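Local atomic coordinates of putative acetyltransferase (Staphylococcus aureus subsp. aureus Mu50, PDB entry 3H4Q), a protein that is of unknown function but, as a member of the GNAT family, probably transfers an acetyl group from acetyl-CoA to a still unidentified acceptor. Residues Y71-V85 and Y117-V131. Residues are numbered along the deposited sequence; the frame is centred on the assembly and turned at random.
Sequences YVLEENDKIYGFIVV and YKGAATELFNYVIDV
Leu124 lays its CD1 methyl on the backbone of the hairpin at Gly81, 3.3 Å from both Gly81 C and Phe82 N, where no side chain intervenes; its other methyl, CD2, lies 3.9 Å from Leu73 CB on the neighbouring strand. CG lies beside the backbone N (chi1 -74°), which aims the isobutyl group at the hairpin, and the two methyls part there, CD1 to strand 78-85 and CD2 to strand 71-75. One turn earlier Ala120 CB is 3.3 Å from Tyr80 O; Gly81 and Ala120 face each other, their CA atoms 5.6 Å apart. One turn later Val128 meets Ile83 tip to tip, CG2 to CG2 at 3.7 Å, while its CG1 faces the methyls of Val85. Beside Val128, Tyr127 turns its ring edge toward a face of Tyr71 in an offset edge-to-face pair, planes at 64°, with CE1 3.5 Å from Tyr71 CE2. Nearer the hairpin turn, Leu73 CD2 and Tyr80 CB both abut the edge of the Tyr117 ring. No hydrogen bond crosses; the contact is apolar packing. Tyr71 and Val85 also line a pocket occupied by a polyether, probably from the crystallisation liquor. Helix 120-131 runs at 39° to strand 78-85, packed on one face of the mixed sheet of a GNAT fold.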
ATOM      1  N   TYR A  71       6.673   4.522  -1.194  1.00 46.47           N
ATOM      2  CA  TYR A  71       7.370   4.985   0.007  1.00 46.21           C
ATOM      3  C   TYR A  71       7.962   3.779   0.715  1.00 46.14           C
ATOM      4  O   TYR A  71       7.388   2.671   0.636  1.00 45.31           O
ATOM      5  CB  TYR A  71       6.418   5.624   1.000  1.00 46.85           C
ATOM      6  CG  TYR A  71       5.794   6.941   0.629  1.00 47.09           C
ATOM      7  CD1 TYR A  71       4.593   6.999  -0.049  1.00 50.05           C
ATOM      8  CD2 TYR A  71       6.382   8.135   1.021  1.00 49.79           C
ATOM      9  CE1 TYR A  71       3.997   8.210  -0.339  1.00 50.16           C
ATOM     10  CE2 TYR A  71       5.804   9.347   0.726  1.00 50.82           C
ATOM     11  CZ  TYR A  71       4.611   9.378   0.051  1.00 51.67           C
ATOM     12  OH  TYR A  71       4.042  10.588  -0.236  1.00 48.21           O
ATOM     13  N   VAL A  72       9.064   4.010   1.435  1.00 44.85           N
ATOM     14  CA  VAL A  72       9.742   2.988   2.230  1.00 45.33           C
ATOM     15  C   VAL A  72       9.926   3.481   3.658  1.00 47.02           C
ATOM     16  O   VAL A  72       9.956   4.697   3.893  1.00 48.08           O
ATOM     17  CB  VAL A  72      11.158   2.629   1.691  1.00 46.03           C
ATOM     18  CG1 VAL A  72      11.065   1.948   0.333  1.00 41.54           C
ATOM     19  CG2 VAL A  72      12.088   3.861   1.666  1.00 40.09           C
ATOM     20  N   LEU A  73       9.997   2.550   4.615  1.00 46.76           N
ATOM     21  CA  LEU A  73      10.304   2.903   6.009  1.00 46.30           C
ATOM     22  C   LEU A  73      11.703   2.331   6.186  1.00 47.13           C
ATOM     23  O   LEU A  73      11.933   1.150   5.931  1.00 47.23           O
ATOM     24  CB  LEU A  73       9.274   2.355   6.993  1.00 44.93           C
ATOM     25  CG  LEU A  73       9.460   2.792   8.459  1.00 46.27           C
ATOM     26  CD1 LEU A  73       8.178   2.623   9.230  1.00 45.71           C
ATOM     27  CD2 LEU A  73      10.548   2.009   9.130  1.00 40.59           C
ATOM     28  N   GLU A  74      12.633   3.183   6.584  1.00 49.33           N
ATOM     29  CA  GLU A  74      14.036   2.834   6.646  1.00 51.65           C
ATOM     30  C   GLU A  74      14.713   3.321   7.920  1.00 54.86           C
ATOM     31  O   GLU A  74      14.558   4.476   8.274  1.00 55.63           O
ATOM     32  CB  GLU A  74      14.722   3.555   5.493  1.00 50.32           C
ATOM     33  CG  GLU A  74      16.243   3.477   5.519  1.00 58.63           C
ATOM     34  CD  GLU A  74      16.902   4.813   5.236  1.00 59.55           C
ATOM     35  OE1 GLU A  74      16.365   5.604   4.446  1.00 61.14           O
ATOM     36  OE2 GLU A  74      17.968   5.078   5.815  1.00 61.45           O
ATOM     37  N   GLU A  75      15.468   2.449   8.591  1.00 58.16           N
ATOM     38  CA  GLU A  75      16.325   2.838   9.723  1.00 60.02           C
ATOM     39  C   GLU A  75      17.703   2.301   9.345  1.00 61.77           C
ATOM     40  O   GLU A  75      17.796   1.228   8.737  1.00 62.16           O
ATOM     41  CB  GLU A  75      15.856   2.280  11.068  1.00 59.89           C
ATOM     42  CG  GLU A  75      16.787   2.640  12.244  1.00 59.40           C
ATOM     43  N   ASN A  76      18.760   3.038   9.694  1.00 62.99           N
ATOM     44  CA  ASN A  76      20.126   2.688   9.269  1.00 63.03           C
ATOM     45  C   ASN A  76      19.966   2.684   7.761  1.00 62.59           C
ATOM     46  O   ASN A  76      19.158   3.458   7.253  1.00 64.86           O
ATOM     47  CB  ASN A  76      20.574   1.337   9.827  1.00 62.92           C
ATOM     48  N   ASP A  77      20.669   1.839   7.020  1.00 60.85           N
ATOM     49  CA  ASP A  77      20.393   1.794   5.578  1.00 58.86           C
ATOM     50  C   ASP A  77      19.278   0.769   5.241  1.00 57.72           C
ATOM     51  O   ASP A  77      18.883   0.656   4.078  1.00 57.31           O
ATOM     52  CB  ASP A  77      21.675   1.492   4.797  1.00 60.43           C
ATOM     53  N   LYS A  78      18.733   0.093   6.263  1.00 54.49           N
ATOM     54  CA  LYS A  78      17.779  -1.002   6.092  1.00 53.05           C
ATOM     55  C   LYS A  78      16.299  -0.633   5.915  1.00 51.05           C
ATOM     56  O   LYS A  78      15.736   0.127   6.701  1.00 51.23           O
ATOM     57  CB  LYS A  78      17.907  -1.949   7.285  1.00 53.09           C
ATOM     58  CG  LYS A  78      17.069  -3.207   7.189  1.00 57.18           C
ATOM     59  N   ILE A  79      15.671  -1.238   4.905  1.00 46.57           N
ATOM     60  CA  ILE A  79      14.265  -1.046   4.605  1.00 43.36           C
ATOM     61  C   ILE A  79      13.390  -2.089   5.318  1.00 43.25           C
ATOM     62  O   ILE A  79      13.593  -3.282   5.161  1.00 44.62           O
ATOM     63  CB  ILE A  79      14.059  -1.059   3.078  1.00 45.54           C
ATOM     64  CG1 ILE A  79      14.621   0.261   2.510  1.00 42.57           C
ATOM     65  CG2 ILE A  79      12.559  -1.215   2.720  1.00 35.97           C
ATOM     66  CD1 ILE A  79      14.791   0.237   1.049  1.00 49.80           C
ATOM     67  N   TYR A  80      12.426  -1.625   6.111  1.00 43.03           N
ATOM     68  CA  TYR A  80      11.569  -2.493   6.927  1.00 42.12           C
ATOM     69  C   TYR A  80      10.141  -2.626   6.422  1.00 42.57           C
ATOM     70  O   TYR A  80       9.344  -3.363   7.015  1.00 43.38           O
ATOM     71  CB  TYR A  80      11.558  -2.000   8.375  1.00 42.20           C
ATOM     72  CG  TYR A  80      12.892  -2.162   9.046  1.00 39.64           C
ATOM     73  CD1 TYR A  80      13.295  -3.397   9.526  1.00 41.41           C
ATOM     74  CD2 TYR A  80      13.756  -1.099   9.190  1.00 43.12           C
ATOM     75  CE1 TYR A  80      14.513  -3.564  10.147  1.00 39.21           C
ATOM     76  CE2 TYR A  80      14.996  -1.260   9.807  1.00 42.35           C
ATOM     77  CZ  TYR A  80      15.363  -2.496  10.284  1.00 40.18           C
ATOM     78  OH  TYR A  80      16.599  -2.673  10.890  1.00 45.97           O
ATOM     79  N   GLY A  81       9.816  -1.912   5.347  1.00 42.03           N
ATOM     80  CA  GLY A  81       8.527  -2.040   4.695  1.00 41.74           C
ATOM     81  C   GLY A  81       8.361  -1.033   3.577  1.00 42.54           C
ATOM     82  O   GLY A  81       9.149  -0.090   3.472  1.00 46.44           O
ATOM     83  N   PHE A  82       7.359  -1.229   2.725  1.00 42.85           N
ATOM     84  CA  PHE A  82       7.036  -0.244   1.693  1.00 45.51           C
ATOM     85  C   PHE A  82       5.537  -0.200   1.421  1.00 46.34           C
ATOM     86  O   PHE A  82       4.801  -1.085   1.838  1.00 47.94           O
ATOM     87  CB  PHE A  82       7.793  -0.513   0.386  1.00 46.76           C
ATOM     88  CG  PHE A  82       7.399  -1.787  -0.304  1.00 46.98           C
ATOM     89  CD1 PHE A  82       8.023  -2.985   0.008  1.00 49.04           C
ATOM     90  CD2 PHE A  82       6.434  -1.777  -1.300  1.00 54.92           C
ATOM     91  CE1 PHE A  82       7.678  -4.158  -0.643  1.00 46.79           C
ATOM     92  CE2 PHE A  82       6.075  -2.949  -1.952  1.00 51.50           C
ATOM     93  CZ  PHE A  82       6.705  -4.144  -1.621  1.00 52.72           C
ATOM     94  N   ILE A  83       5.117   0.829   0.698  1.00 46.88           N
ATOM     95  CA  ILE A  83       3.726   1.036   0.346  1.00 47.14           C
ATOM     96  C   ILE A  83       3.695   1.756  -0.996  1.00 49.11           C
ATOM     97  O   ILE A  83       4.551   2.599  -1.272  1.00 49.23           O
ATOM     98  CB  ILE A  83       2.984   1.877   1.428  1.00 48.96           C
ATOM     99  CG1 ILE A  83       1.472   1.916   1.179  1.00 52.61           C
ATOM    100  CG2 ILE A  83       3.530   3.301   1.501  1.00 46.04           C
ATOM    101  CD1 ILE A  83       0.650   2.414   2.405  1.00 44.63           C
ATOM    102  N   VAL A  84       2.732   1.397  -1.842  1.00 50.32           N
ATOM    103  CA  VAL A  84       2.549   2.014  -3.155  1.00 47.82           C
ATOM    104  C   VAL A  84       1.169   2.655  -3.153  1.00 49.68           C
ATOM    105  O   VAL A  84       0.186   1.977  -2.876  1.00 52.85           O
ATOM    106  CB  VAL A  84       2.614   0.953  -4.216  1.00 47.60           C
ATOM    107  CG1 VAL A  84       2.276   1.526  -5.573  1.00 48.04           C
ATOM    108  CG2 VAL A  84       4.010   0.316  -4.204  1.00 43.99           C
ATOM    109  N   VAL A  85       1.095   3.954  -3.428  1.00 49.04           N
ATOM    110  CA  VAL A  85      -0.172   4.685  -3.440  1.00 48.60           C
ATOM    111  C   VAL A  85      -0.197   5.684  -4.593  1.00 51.38           C
ATOM    112  O   VAL A  85       0.821   6.316  -4.909  1.00 53.59           O
ATOM    113  CB  VAL A  85      -0.406   5.453  -2.136  1.00 49.08           C
ATOM    114  CG1 VAL A  85       0.751   6.408  -1.853  1.00 50.52           C
ATOM    115  CG2 VAL A  85      -1.710   6.214  -2.205  1.00 46.46           C
ATOM    116  N   TYR A 117      10.403  -6.116  11.712  1.00 56.18           N
ATOM    117  CA  TYR A 117       9.544  -5.038  12.221  1.00 56.75           C
ATOM    118  C   TYR A 117       8.176  -5.041  11.494  1.00 57.37           C
ATOM    119  O   TYR A 117       7.990  -4.382  10.472  1.00 58.05           O
ATOM    120  CB  TYR A 117      10.300  -3.696  12.120  1.00 57.94           C
ATOM    121  CG  TYR A 117       9.509  -2.464  12.490  1.00 60.19           C
ATOM    122  CD1 TYR A 117       8.547  -2.496  13.499  1.00 62.15           C
ATOM    123  CD2 TYR A 117       9.779  -1.247  11.885  1.00 57.90           C
ATOM    124  CE1 TYR A 117       7.838  -1.373  13.835  1.00 61.59           C
ATOM    125  CE2 TYR A 117       9.078  -0.116  12.218  1.00 56.34           C
ATOM    126  CZ  TYR A 117       8.112  -0.186  13.193  1.00 62.73           C
ATOM    127  OH  TYR A 117       7.407   0.938  13.544  1.00 70.41           O
ATOM    128  N   LYS A 118       7.232  -5.823  12.024  1.00 58.21           N
ATOM    129  CA  LYS A 118       5.891  -5.959  11.420  1.00 57.09           C
ATOM    130  C   LYS A 118       5.136  -4.632  11.452  1.00 56.19           C
ATOM    131  O   LYS A 118       4.424  -4.301  10.474  1.00 53.37           O
ATOM    132  CB  LYS A 118       5.071  -7.058  12.103  1.00 57.21           C
ATOM    133  CG  LYS A 118       5.666  -8.468  11.980  1.00 61.44           C
ATOM    134  N   GLY A 119       5.317  -3.891  12.563  1.00 53.78           N
ATOM    135  CA  GLY A 119       4.759  -2.541  12.757  1.00 53.27           C
ATOM    136  C   GLY A 119       5.089  -1.510  11.663  1.00 52.20           C
ATOM    137  O   GLY A 119       4.451  -0.468  11.582  1.00 52.50           O
ATOM    138  N   ALA A 120       6.086  -1.775  10.822  1.00 49.83           N
ATOM    139  CA  ALA A 120       6.385  -0.877   9.737  1.00 50.32           C
ATOM    140  C   ALA A 120       5.183  -0.690   8.812  1.00 50.37           C
ATOM    141  O   ALA A 120       5.019   0.385   8.248  1.00 49.87           O
ATOM    142  CB  ALA A 120       7.596  -1.376   8.950  1.00 51.43           C
ATOM    143  N   ALA A 121       4.354  -1.729   8.649  1.00 49.98           N
ATOM    144  CA  ALA A 121       3.177  -1.653   7.771  1.00 49.54           C
ATOM    145  C   ALA A 121       2.180  -0.631   8.292  1.00 50.78           C
ATOM    146  O   ALA A 121       1.656   0.187   7.535  1.00 53.98           O
ATOM    147  CB  ALA A 121       2.510  -2.996   7.652  1.00 47.35           C
ATOM    148  N   THR A 122       1.938  -0.684   9.590  1.00 49.64           N
ATOM    149  CA  THR A 122       1.018   0.211  10.246  1.00 48.74           C
ATOM    150  C   THR A 122       1.471   1.646  10.124  1.00 51.01           C
ATOM    151  O   THR A 122       0.660   2.512   9.826  1.00 52.05           O
ATOM    152  CB  THR A 122       0.866  -0.181  11.726  1.00 48.97           C
ATOM    153  OG1 THR A 122       0.505  -1.568  11.794  1.00 45.25           O
ATOM    154  CG2 THR A 122      -0.191   0.663  12.434  1.00 40.12           C
ATOM    155  N   GLU A 123       2.757   1.909  10.322  1.00 52.46           N
ATOM    156  CA  GLU A 123       3.282   3.269  10.216  0.50 52.58           C
ATOM    157  C   GLU A 123       3.161   3.816   8.797  1.00 53.32           C
ATOM    158  O   GLU A 123       2.829   4.971   8.593  1.00 55.49           O
ATOM    159  CB  GLU A 123       4.745   3.315  10.666  0.50 52.71           C
ATOM    160  CG  GLU A 123       4.940   3.037  12.149  0.50 52.88           C
ATOM    161  CD  GLU A 123       4.250   4.065  13.030  0.50 53.78           C
ATOM    162  OE1 GLU A 123       4.393   5.280  12.749  0.50 49.72           O
ATOM    163  OE2 GLU A 123       3.580   3.655  14.006  0.50 52.48           O
ATOM    164  N   LEU A 124       3.444   2.980   7.815  1.00 53.39           N
ATOM    165  CA  LEU A 124       3.370   3.406   6.427  1.00 52.60           C
ATOM    166  C   LEU A 124       1.929   3.712   6.007  1.00 53.44           C
ATOM    167  O   LEU A 124       1.643   4.737   5.370  1.00 49.92           O
ATOM    168  CB  LEU A 124       3.976   2.323   5.528  1.00 51.67           C
ATOM    169  CG  LEU A 124       5.507   2.198   5.548  1.00 52.60           C
ATOM    170  CD1 LEU A 124       5.943   0.944   4.785  1.00 44.23           C
ATOM    171  CD2 LEU A 124       6.170   3.468   4.932  1.00 42.06           C
ATOM    172  N   PHE A 125       1.021   2.816   6.386  1.00 54.89           N
ATOM    173  CA  PHE A 125      -0.395   2.947   6.042  1.00 56.56           C
ATOM    174  C   PHE A 125      -0.889   4.268   6.624  1.00 56.99           C
ATOM    175  O   PHE A 125      -1.585   5.064   5.987  1.00 56.28           O
ATOM    176  CB  PHE A 125      -1.185   1.798   6.668  1.00 56.83           C
ATOM    177  CG  PHE A 125      -2.443   1.407   5.928  1.00 58.70           C
ATOM    178  CD1 PHE A 125      -3.239   2.334   5.263  1.00 58.04           C
ATOM    179  CD2 PHE A 125      -2.902   0.084   6.025  1.00 67.93           C
ATOM    180  CE1 PHE A 125      -4.413   1.930   4.628  1.00 65.32           C
ATOM    181  CE2 PHE A 125      -4.080  -0.330   5.408  1.00 61.85           C
ATOM    182  CZ  PHE A 125      -4.839   0.588   4.706  1.00 65.12           C
ATOM    183  N   ASN A 126      -0.473   4.503   7.848  1.00 56.48           N
ATOM    184  CA  ASN A 126      -0.883   5.662   8.559  1.00 56.11           C
ATOM    185  C   ASN A 126      -0.288   6.934   8.004  1.00 56.33           C
ATOM    186  O   ASN A 126      -0.935   7.981   8.020  1.00 61.39           O
ATOM    187  CB  ASN A 126      -0.486   5.470  10.008  1.00 56.75           C
ATOM    188  CG  ASN A 126      -1.090   6.469  10.885  1.00 55.80           C
ATOM    189  OD1 ASN A 126      -2.178   6.259  11.406  1.00 53.55           O
ATOM    190  ND2 ASN A 126      -0.440   7.605  11.012  1.00 64.83           N
ATOM    191  N   TYR A 127       0.957   6.869   7.548  1.00 53.51           N
ATOM    192  CA  TYR A 127       1.611   8.050   6.998  1.00 49.13           C
ATOM    193  C   TYR A 127       0.896   8.452   5.704  1.00 50.31           C
ATOM    194  O   TYR A 127       0.605   9.624   5.507  1.00 50.40           O
ATOM    195  CB  TYR A 127       3.089   7.770   6.764  1.00 48.30           C
ATOM    196  CG  TYR A 127       3.817   8.830   5.988  1.00 43.50           C
ATOM    197  CD1 TYR A 127       3.734   8.877   4.605  1.00 46.47           C
ATOM    198  CD2 TYR A 127       4.611   9.762   6.620  1.00 44.92           C
ATOM    199  CE1 TYR A 127       4.400   9.846   3.876  1.00 46.59           C
ATOM    200  CE2 TYR A 127       5.287  10.749   5.892  1.00 44.42           C
ATOM    201  CZ  TYR A 127       5.163  10.781   4.521  1.00 46.66           C
ATOM    202  OH  TYR A 127       5.796  11.745   3.782  1.00 45.61           O
ATOM    203  N   VAL A 128       0.605   7.473   4.844  1.00 50.78           N
ATOM    204  CA  VAL A 128      -0.084   7.723   3.585  1.00 50.83           C
ATOM    205  C   VAL A 128      -1.499   8.282   3.775  1.00 52.72           C
ATOM    206  O   VAL A 128      -1.920   9.169   3.019  1.00 54.47           O
ATOM    207  CB  VAL A 128      -0.153   6.470   2.735  1.00 49.03           C
ATOM    208  CG1 VAL A 128      -1.132   6.661   1.597  1.00 49.22           C
ATOM    209  CG2 VAL A 128       1.223   6.110   2.200  1.00 50.96           C
ATOM    210  N   ILE A 129      -2.231   7.774   4.766  1.00 53.82           N
ATOM    211  CA  ILE A 129      -3.598   8.255   5.033  1.00 53.50           C
ATOM    212  C   ILE A 129      -3.510   9.727   5.423  1.00 54.26           C
ATOM    213  O   ILE A 129      -4.294  10.534   4.946  1.00 55.35           O
ATOM    214  CB  ILE A 129      -4.326   7.420   6.138  1.00 54.66           C
ATOM    215  CG1 ILE A 129      -4.721   6.041   5.605  1.00 51.13           C
ATOM    216  CG2 ILE A 129      -5.592   8.121   6.599  1.00 52.49           C
ATOM    217  CD1 ILE A 129      -5.133   5.022   6.719  1.00 52.38           C
ATOM    218  N   ASP A 130      -2.540  10.082   6.264  1.00 54.41           N
ATOM    219  CA  ASP A 130      -2.346  11.482   6.646  1.00 53.61           C
ATOM    220  C   ASP A 130      -1.996  12.395   5.473  1.00 52.87           C
ATOM    221  O   ASP A 130      -2.423  13.547   5.443  1.00 55.71           O
ATOM    222  CB  ASP A 130      -1.232  11.631   7.672  1.00 53.04           C
ATOM    223  CG  ASP A 130      -1.652  11.268   9.055  1.00 60.66           C
ATOM    224  OD1 ASP A 130      -2.690  10.582   9.237  1.00 68.49           O
ATOM    225  OD2 ASP A 130      -0.918  11.688   9.976  1.00 69.29           O
ATOM    226  N   VAL A 131      -1.197  11.911   4.528  1.00 51.29           N
ATOM    227  CA  VAL A 131      -0.818  12.742   3.388  1.00 49.45           C
ATOM    228  C   VAL A 131      -2.045  12.978   2.505  1.00 48.96           C
ATOM    229  O   VAL A 131      -2.346  14.136   2.156  1.00 47.58           O
ATOM    230  CB  VAL A 131       0.321  12.131   2.589  1.00 48.02           C
ATOM    231  CG1 VAL A 131       0.529  12.900   1.309  1.00 53.25           C
ATOM    232  CG2 VAL A 131       1.589  12.121   3.423  1.00 45.23           C
TER